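Local coordinates for protein alpha-fucosidase (PDB 2EAB) that probably hydrolyses alpha-1,2-L-fucosyl linkages, releasing fucose from glycans, this chain being the catalytic part of a longer bifidobacterial membrane protein, at residues 577-588 against 681-691; 479-487 against 501-512. All coordinates share one frame; numbering follows the deposited sequence.

Contact 1 (577-588 against 681-691). With TRS (2-amino-2-hydroxymethyl-propane-1,3-diol), chain J; EDO (1,2-ethanediol), chain D.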
# COMPACT_ATOMS: atom_id res chain seq x y z
N THR A 577 11.31 0.53 21.21
CA THR A 577 11.36 1.72 20.38
C THR A 577 10.33 1.67 19.25
O THR A 577 9.72 2.70 18.92
CB THR A 577 12.77 1.91 19.84
OG1 THR A 577 13.66 1.97 20.95
CG2 THR A 577 12.89 3.18 19.00
N TYR A 578 10.12 0.48 18.69
CA TYR A 578 9.11 0.25 17.67
C TYR A 578 7.73 0.76 18.13
O TYR A 578 7.14 1.66 17.51
CB TYR A 578 9.11 -1.26 17.32
CG TYR A 578 7.82 -1.81 16.78
CD1 TYR A 578 7.31 -1.40 15.54
CD2 TYR A 578 7.11 -2.78 17.49
CE1 TYR A 578 6.11 -1.92 15.05
CE2 TYR A 578 5.93 -3.30 17.01
CZ TYR A 578 5.43 -2.87 15.80
OH TYR A 578 4.23 -3.40 15.37
N GLU A 579 7.24 0.23 19.24
CA GLU A 579 5.90 0.61 19.70
C GLU A 579 5.83 2.04 20.22
O GLU A 579 4.87 2.76 19.95
CB GLU A 579 5.36 -0.36 20.74
CG GLU A 579 5.05 -1.74 20.18
CD GLU A 579 4.03 -2.53 20.98
OE1 GLU A 579 3.65 -2.10 22.09
OE2 GLU A 579 3.61 -3.61 20.51
N SER A 580 6.85 2.46 20.97
CA SER A 580 6.86 3.83 21.49
C SER A 580 6.93 4.87 20.39
O SER A 580 6.30 5.92 20.50
CB SER A 580 7.96 4.03 22.52
OG SER A 580 7.67 3.29 23.68
N SER A 581 7.69 4.58 19.33
CA SER A 581 7.76 5.51 18.20
C SER A 581 6.41 5.66 17.53
O SER A 581 6.00 6.77 17.16
CB SER A 581 8.80 5.06 17.18
OG SER A 581 10.10 5.11 17.74
N LEU A 582 5.70 4.54 17.40
CA LEU A 582 4.38 4.55 16.78
C LEU A 582 3.35 5.26 17.65
O LEU A 582 2.54 6.04 17.15
CB LEU A 582 3.92 3.13 16.46
CG LEU A 582 4.65 2.46 15.30
CD1 LEU A 582 4.21 1.02 15.16
CD2 LEU A 582 4.45 3.22 13.99
N VAL A 583 3.37 5.00 18.96
CA VAL A 583 2.39 5.64 19.84
C VAL A 583 2.68 7.14 19.95
O VAL A 583 1.75 7.95 19.95
CB VAL A 583 2.30 4.94 21.21
CG1 VAL A 583 1.40 5.71 22.18
CG2 VAL A 583 1.76 3.52 21.02
N TRP A 584 3.96 7.50 20.02
CA TRP A 584 4.36 8.90 20.01
C TRP A 584 3.82 9.60 18.77
O TRP A 584 3.25 10.70 18.87
CB TRP A 584 5.88 9.00 20.08
CG TRP A 584 6.42 10.40 20.15
CD1 TRP A 584 6.71 11.12 21.28
CD2 TRP A 584 6.75 11.25 19.04
NE1 TRP A 584 7.20 12.36 20.94
CE2 TRP A 584 7.24 12.46 19.57
CE3 TRP A 584 6.70 11.09 17.65
CZ2 TRP A 584 7.66 13.52 18.76
CZ3 TRP A 584 7.11 12.14 16.84
CH2 TRP A 584 7.59 13.34 17.40
N GLN A 585 3.97 8.97 17.60
CA GLN A 585 3.50 9.57 16.36
C GLN A 585 1.99 9.72 16.34
O GLN A 585 1.48 10.73 15.85
CB GLN A 585 3.95 8.77 15.14
CG GLN A 585 3.95 9.59 13.87
CD GLN A 585 5.03 10.65 13.89
OE1 GLN A 585 6.21 10.33 13.89
NE2 GLN A 585 4.63 11.92 13.95
N MET A 586 1.29 8.72 16.86
CA MET A 586 -0.17 8.77 16.90
C MET A 586 -0.65 9.93 17.77
O MET A 586 -1.54 10.67 17.37
CB MET A 586 -0.76 7.46 17.41
CG MET A 586 -2.28 7.48 17.41
SD MET A 586 -3.02 6.00 18.09
CE MET A 586 -2.46 6.07 19.80
N LEU A 587 -0.07 10.06 18.95
CA LEU A 587 -0.45 11.16 19.84
C LEU A 587 -0.12 12.51 19.21
O LEU A 587 -0.89 13.47 19.35
CB LEU A 587 0.20 11.01 21.21
CG LEU A 587 -0.27 9.81 22.04
CD1 LEU A 587 0.57 9.67 23.30
CD2 LEU A 587 -1.76 9.90 22.40
N ASN A 588 1.01 12.58 18.52
CA ASN A 588 1.41 13.77 17.79
C ASN A 588 0.37 14.15 16.73
O ASN A 588 -0.12 15.29 16.70
CB ASN A 588 2.78 13.54 17.16
CG ASN A 588 3.54 14.82 16.88
OD1 ASN A 588 3.01 15.93 17.03
ND2 ASN A 588 4.79 14.68 16.48
N SER A 681 12.56 -2.39 12.99
CA SER A 681 11.31 -1.95 13.61
C SER A 681 11.47 -0.69 14.46
O SER A 681 10.51 0.04 14.68
CB SER A 681 10.70 -3.07 14.44
OG SER A 681 10.39 -4.19 13.63
N HIS A 682 12.69 -0.45 14.91
CA HIS A 682 12.99 0.72 15.74
C HIS A 682 13.28 2.00 14.95
O HIS A 682 13.56 3.04 15.54
CB HIS A 682 14.16 0.40 16.67
CG HIS A 682 15.43 0.08 15.95
ND1 HIS A 682 15.49 -0.81 14.90
CD2 HIS A 682 16.70 0.52 16.15
CE1 HIS A 682 16.74 -0.89 14.48
NE2 HIS A 682 17.49 -0.09 15.22
N LEU A 683 13.19 1.92 13.62
CA LEU A 683 13.47 3.09 12.79
C LEU A 683 12.24 3.71 12.14
O LEU A 683 12.36 4.56 11.26
CB LEU A 683 14.55 2.78 11.74
CG LEU A 683 15.92 2.38 12.30
CD1 LEU A 683 16.89 2.13 11.17
CD2 LEU A 683 16.48 3.42 13.27
N LEU A 684 11.05 3.33 12.60
CA LEU A 684 9.81 3.89 12.05
C LEU A 684 9.66 5.39 12.31
O LEU A 684 8.91 6.07 11.61
CB LEU A 684 8.59 3.12 12.54
CG LEU A 684 8.60 1.62 12.22
CD1 LEU A 684 7.29 0.99 12.66
CD2 LEU A 684 8.87 1.34 10.74
N GLY A 685 10.38 5.89 13.31
CA GLY A 685 10.43 7.33 13.59
C GLY A 685 11.20 8.13 12.55
O GLY A 685 11.00 9.34 12.42
N LEU A 686 12.11 7.45 11.84
CA LEU A 686 12.84 8.01 10.70
C LEU A 686 12.00 7.97 9.42
O LEU A 686 11.95 8.95 8.67
CB LEU A 686 14.16 7.24 10.49
CG LEU A 686 14.89 7.48 9.16
CD1 LEU A 686 15.47 8.88 9.10
CD2 LEU A 686 15.97 6.45 8.95
N PHE A 687 11.39 6.82 9.17
CA PHE A 687 10.42 6.69 8.10
C PHE A 687 9.36 5.68 8.53
O PHE A 687 9.70 4.55 8.89
CB PHE A 687 11.03 6.25 6.76
CG PHE A 687 10.02 6.24 5.67
CD1 PHE A 687 9.80 7.38 4.90
CD2 PHE A 687 9.18 5.14 5.50
CE1 PHE A 687 8.80 7.40 3.94
CE2 PHE A 687 8.19 5.16 4.54
CZ PHE A 687 7.99 6.29 3.76
N PRO A 688 8.07 6.05 8.42
CA PRO A 688 7.50 7.27 7.83
C PRO A 688 7.43 8.49 8.73
O PRO A 688 7.07 9.58 8.26
CB PRO A 688 6.08 6.83 7.48
CG PRO A 688 5.74 5.85 8.56
CD PRO A 688 7.02 5.10 8.85
N GLY A 689 7.78 8.33 10.01
CA GLY A 689 7.53 9.34 11.03
C GLY A 689 8.37 10.60 10.95
O GLY A 689 9.14 10.80 10.01
N ASP A 690 8.19 11.47 11.95
CA ASP A 690 8.97 12.71 12.03
C ASP A 690 9.70 12.84 13.36
O ASP A 690 10.05 13.94 13.79
CB ASP A 690 8.10 13.95 11.75
CG ASP A 690 7.14 14.28 12.88
OD1 ASP A 690 6.99 13.48 13.83
OD2 ASP A 690 6.51 15.37 12.80
N LEU A 691 9.94 11.69 13.99
CA LEU A 691 10.68 11.62 15.23
C LEU A 691 12.18 11.79 14.98
O LEU A 691 12.90 12.36 15.81
CB LEU A 691 10.38 10.27 15.87
CG LEU A 691 10.88 9.92 17.26
CD1 LEU A 691 10.53 10.98 18.29
CD2 LEU A 691 10.28 8.58 17.63
C TRS J . 2.94 16.02 12.31
C1 TRS J . 2.79 15.58 13.76
C2 TRS J . 3.41 17.46 12.29
C3 TRS J . 1.60 15.91 11.58
N TRS J . 3.93 15.18 11.65
O1 TRS J . 2.73 14.15 13.87
O2 TRS J . 2.68 18.41 12.88
O3 TRS J . 1.70 16.39 10.24
C1 EDO D . 7.82 -3.25 11.41
O1 EDO D . 9.14 -3.96 11.17
C2 EDO D . 6.91 -4.32 12.13
O2 EDO D . 6.56 -5.40 11.15
O HOH W 1 11.95 5.26 15.54
O HOH W 2 6.51 16.69 15.21
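Leu691 CD1 sits over one face of the Trp584 indole, 3.6 Å from the centroid of the six-membered ring and almost exactly on its normal, a textbook CH-pi contact. At the edge of the same ring, near its plane, lies Asp690 OD1, 3.3 Å from Trp584 CZ3. The Tyr578 ring is met at its edge too, by Ser681 O and by Leu684 CD1, which also packs on Leu582; the Tyr578 hydroxyl is hydrogen-bonded to Asn422 OD1. The Gln585 amide meets the Asp690 carboxylate with the two planes 61° apart. Gln585 NE2 gives a hydrogen bond of 2.8 Å to Asp690 OD1, leaving in its own amide plane but arriving from above the carboxylate plane, while Gln585 OE1 takes the backbone Asp690 N at 3.0 Å. All this joins helix 577-596 of the (alpha/alpha)6 barrel, the fold of the family 95 catalytic domain, to the loop ahead of helix 697-711. Asp690 binds calcium in a structure of this protein, but not in this model, where its OD2 accepts a hydrogen bond from TRS N, TRS probably coming from the crystallisation liquor. The bend at chi2 (69°) turns the Gln585 amide toward this loop, and a leucine here would probably leave Asp690 N without its acceptor and the carboxylate freer to turn. Nearer the helix start, one water links Ser581 OG to His682 O and Gly685 N.

Contact 2 (479-487 against 501-512); sequences EGYMAHTEN and WGWSPAAVPWIL
Val508 divides its two methyls between Tyr481 and Ala483: CG1 lies obliquely against the Tyr481 ring, 3.5 Å from Tyr481 CE1, and CG2 touches the Ala483 methyl. Leu512 comes from the opposite direction to the Tyr481 hydroxyl, which bonds to Leu534 O in helix 525-546. Met482 runs beside Pro505, and the bend at its last torsion (chi3 -113°) brings CE 3.8 Å from Trp503 CH2, with the sulfur placed obliquely in a Met-aromatic contact.

Among the rings, His484 meets Trp503 obliquely, planes 44° apart. His484 NE2 stands over one face of the indole, 3.4 Å from Trp503 CE3, and Pro505 CD covers the rim of that face as well. His484 ND1 is bonded to Thr493 O, which would help fix the imidazole's rotation.

The polar contacts gather where the strand 486-487 begins. Thr485 OG1 and Ser504 OG share a hydrogen bond of 2.6 Å, and a water accepts from Glu486 N and donates to Gly502 O. Ala483 O is buried without a hydrogen-bonding partner in the model, although Pro505 CA points its hydrogen nearly straight at it from 3.5 Å. Ser504 opens a type I turn to Ala507 that leads the chain into helix 507-520.

With a single direct hydrogen bond between them, these two segments of the (alpha/alpha)6 barrel domain are joined mostly by rings, methyls and proline, while the hydroxyl pair joins side chains, and the water joins the two backbones, at one end.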
# COMPACT_ATOMS: atom_id res chain seq x y z
N GLU A 479 -14.38 3.10 23.80
CA GLU A 479 -13.24 2.92 24.69
C GLU A 479 -11.96 2.49 23.98
O GLU A 479 -10.89 2.49 24.57
CB GLU A 479 -13.58 1.92 25.80
CG GLU A 479 -14.59 2.47 26.79
CD GLU A 479 -14.10 3.75 27.45
OE1 GLU A 479 -13.02 3.72 28.09
OE2 GLU A 479 -14.78 4.78 27.30
N GLY A 480 -12.08 2.15 22.70
CA GLY A 480 -10.92 1.73 21.93
C GLY A 480 -11.18 0.55 21.03
O GLY A 480 -12.06 -0.28 21.29
N TYR A 481 -10.40 0.47 19.97
CA TYR A 481 -10.45 -0.63 19.03
C TYR A 481 -9.03 -1.15 18.83
O TYR A 481 -8.08 -0.38 18.69
CB TYR A 481 -11.13 -0.23 17.70
CG TYR A 481 -10.55 1.01 17.06
CD1 TYR A 481 -9.71 0.91 15.96
CD2 TYR A 481 -10.85 2.29 17.55
CE1 TYR A 481 -9.17 2.05 15.37
CE2 TYR A 481 -10.32 3.43 16.98
CZ TYR A 481 -9.47 3.30 15.89
OH TYR A 481 -8.93 4.42 15.30
N MET A 482 -8.90 -2.47 18.86
CA MET A 482 -7.62 -3.13 18.79
C MET A 482 -7.62 -4.08 17.60
O MET A 482 -8.59 -4.79 17.36
CB MET A 482 -7.37 -3.91 20.09
CG MET A 482 -6.03 -4.61 20.15
SD MET A 482 -5.90 -5.67 21.61
CE MET A 482 -4.63 -4.83 22.57
N ALA A 483 -6.52 -4.07 16.85
CA ALA A 483 -6.30 -5.01 15.76
C ALA A 483 -4.80 -5.27 15.66
O ALA A 483 -4.00 -4.52 16.23
CB ALA A 483 -6.86 -4.50 14.44
N HIS A 484 -4.44 -6.30 14.91
CA HIS A 484 -3.07 -6.79 14.91
C HIS A 484 -2.51 -6.87 13.48
O HIS A 484 -2.80 -5.99 12.67
CB HIS A 484 -3.05 -8.09 15.71
CG HIS A 484 -3.26 -7.87 17.18
ND1 HIS A 484 -4.50 -7.81 17.79
CD2 HIS A 484 -2.35 -7.62 18.15
CE1 HIS A 484 -4.33 -7.56 19.08
NE2 HIS A 484 -3.04 -7.44 19.32
N THR A 485 -1.66 -7.86 13.19
CA THR A 485 -1.01 -7.93 11.88
C THR A 485 -1.93 -8.48 10.79
O THR A 485 -2.21 -7.81 9.79
CB THR A 485 0.31 -8.74 11.93
OG1 THR A 485 1.27 -8.05 12.74
CG2 THR A 485 0.89 -8.92 10.54
N GLU A 486 -2.37 -9.72 10.97
CA GLU A 486 -3.15 -10.39 9.94
C GLU A 486 -4.60 -9.97 10.02
O GLU A 486 -5.28 -10.26 11.00
CB GLU A 486 -3.04 -11.91 10.09
CG GLU A 486 -1.64 -12.45 9.98
CD GLU A 486 -1.62 -13.95 9.85
OE1 GLU A 486 -2.48 -14.61 10.48
OE2 GLU A 486 -0.75 -14.47 9.13
N ASN A 487 -5.05 -9.28 8.97
CA ASN A 487 -6.41 -8.78 8.87
C ASN A 487 -7.07 -9.28 7.59
O ASN A 487 -6.40 -9.81 6.70
CB ASN A 487 -6.40 -7.25 8.97
CG ASN A 487 -6.29 -6.78 10.40
OD1 ASN A 487 -7.29 -6.64 11.09
ND2 ASN A 487 -5.06 -6.57 10.87
N TRP A 501 4.55 -13.49 15.70
CA TRP A 501 4.04 -12.92 14.45
C TRP A 501 2.59 -12.47 14.55
O TRP A 501 2.11 -11.74 13.67
CB TRP A 501 4.21 -13.90 13.27
CG TRP A 501 3.60 -15.26 13.48
CD1 TRP A 501 4.26 -16.40 13.85
CD2 TRP A 501 2.22 -15.63 13.33
NE1 TRP A 501 3.38 -17.45 13.94
CE2 TRP A 501 2.12 -17.00 13.62
CE3 TRP A 501 1.06 -14.92 12.98
CZ2 TRP A 501 0.90 -17.70 13.57
CZ3 TRP A 501 -0.15 -15.62 12.92
CH2 TRP A 501 -0.22 -16.99 13.23
N GLY A 502 1.89 -12.89 15.60
CA GLY A 502 0.45 -12.67 15.70
C GLY A 502 -0.00 -11.45 16.47
O GLY A 502 -1.10 -10.94 16.23
N TRP A 503 0.82 -10.98 17.41
CA TRP A 503 0.46 -9.88 18.31
C TRP A 503 1.20 -8.62 17.91
O TRP A 503 2.43 -8.61 17.88
CB TRP A 503 0.79 -10.25 19.75
CG TRP A 503 0.55 -9.15 20.74
CD1 TRP A 503 1.42 -8.15 21.09
CD2 TRP A 503 -0.63 -8.93 21.52
NE1 TRP A 503 0.86 -7.34 22.04
CE2 TRP A 503 -0.41 -7.79 22.32
CE3 TRP A 503 -1.86 -9.60 21.64
CZ2 TRP A 503 -1.36 -7.29 23.21
CZ3 TRP A 503 -2.81 -9.10 22.51
CH2 TRP A 503 -2.56 -7.96 23.28
N SER A 504 0.46 -7.56 17.60
CA SER A 504 1.05 -6.29 17.25
C SER A 504 0.02 -5.18 17.28
O SER A 504 -0.36 -4.66 16.24
CB SER A 504 1.68 -6.36 15.85
OG SER A 504 0.69 -6.60 14.87
N PRO A 505 -0.44 -4.80 18.48
CA PRO A 505 -1.52 -3.82 18.54
C PRO A 505 -1.13 -2.43 18.07
O PRO A 505 -2.02 -1.63 17.77
CB PRO A 505 -1.91 -3.82 20.02
CG PRO A 505 -0.70 -4.28 20.74
CD PRO A 505 -0.04 -5.26 19.82
N ALA A 506 0.16 -2.13 18.01
CA ALA A 506 0.59 -0.84 17.47
C ALA A 506 0.37 -0.75 15.95
O ALA A 506 0.57 0.32 15.36
CB ALA A 506 2.04 -0.54 17.84
N ALA A 507 -0.05 -1.86 15.34
CA ALA A 507 -0.46 -1.85 13.94
C ALA A 507 -1.56 -0.82 13.68
O ALA A 507 -1.60 -0.21 12.60
CB ALA A 507 -0.95 -3.23 13.54
N VAL A 508 -2.45 -0.62 14.65
CA VAL A 508 -3.53 0.36 14.49
C VAL A 508 -3.01 1.80 14.52
O VAL A 508 -3.22 2.54 13.57
CB VAL A 508 -4.73 0.10 15.44
CG1 VAL A 508 -5.76 1.21 15.32
CG2 VAL A 508 -5.36 -1.25 15.14
N PRO A 509 -2.28 2.20 15.59
CA PRO A 509 -1.53 3.45 15.49
C PRO A 509 -0.81 3.63 14.15
O PRO A 509 -0.92 4.68 13.52
CB PRO A 509 -0.54 3.36 16.66
CG PRO A 509 -1.32 2.61 17.71
CD PRO A 509 -2.16 1.60 16.94
N TRP A 510 -0.08 2.61 13.69
CA TRP A 510 0.67 2.75 12.46
C TRP A 510 -0.21 3.03 11.24
O TRP A 510 0.03 3.99 10.51
CB TRP A 510 1.54 1.52 12.22
CG TRP A 510 2.62 1.72 11.20
CD1 TRP A 510 2.85 2.81 10.40
CD2 TRP A 510 3.62 0.76 10.85
NE1 TRP A 510 3.94 2.59 9.60
CE2 TRP A 510 4.42 1.34 9.84
CE3 TRP A 510 3.91 -0.54 11.30
CZ2 TRP A 510 5.51 0.66 9.28
CZ3 TRP A 510 4.99 -1.20 10.75
CH2 TRP A 510 5.77 -0.61 9.75
N ILE A 511 -1.24 2.21 11.02
CA ILE A 511 -2.11 2.45 9.87
C ILE A 511 -2.84 3.79 9.99
O ILE A 511 -3.16 4.41 8.98
CB ILE A 511 -3.08 1.27 9.61
CG1 ILE A 511 -3.55 1.25 8.15
CG2 ILE A 511 -4.26 1.28 10.58
CD1 ILE A 511 -2.45 0.93 7.14
N LEU A 512 -3.09 4.24 11.22
CA LEU A 512 -3.64 5.58 11.42
C LEU A 512 -2.74 6.69 10.89
O LEU A 512 -3.24 7.78 10.57
CB LEU A 512 -4.02 5.82 12.87
CG LEU A 512 -5.28 5.08 13.32
CD1 LEU A 512 -5.41 5.13 14.84
CD2 LEU A 512 -6.54 5.62 12.66
O HOH W 3 -1.99 -10.94 13.60

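The two contacts lie in series along the chain: 479-487 against 501-512 closes before 577-588 against 681-691 opens. Their centres are 14 Å apart, on the same side of the chain's centre and inside the family 95 catalytic region. They touch directly, as helix 507-520 packs against helix 577-596: Trp510 CG meets Leu582 CD2 at 3.7 Å, and Pro509 lies on Met586. Trp510 also reaches Leu684, so it bears on both sides of contact 1. Helix 525-546 touches members of both contacts. Helix 507-520 itself runs from contact 2 to Glu520, and contact 1 holds Asp690; both residues bind calcium in a structure of this protein, though that calcium is not bound in this model.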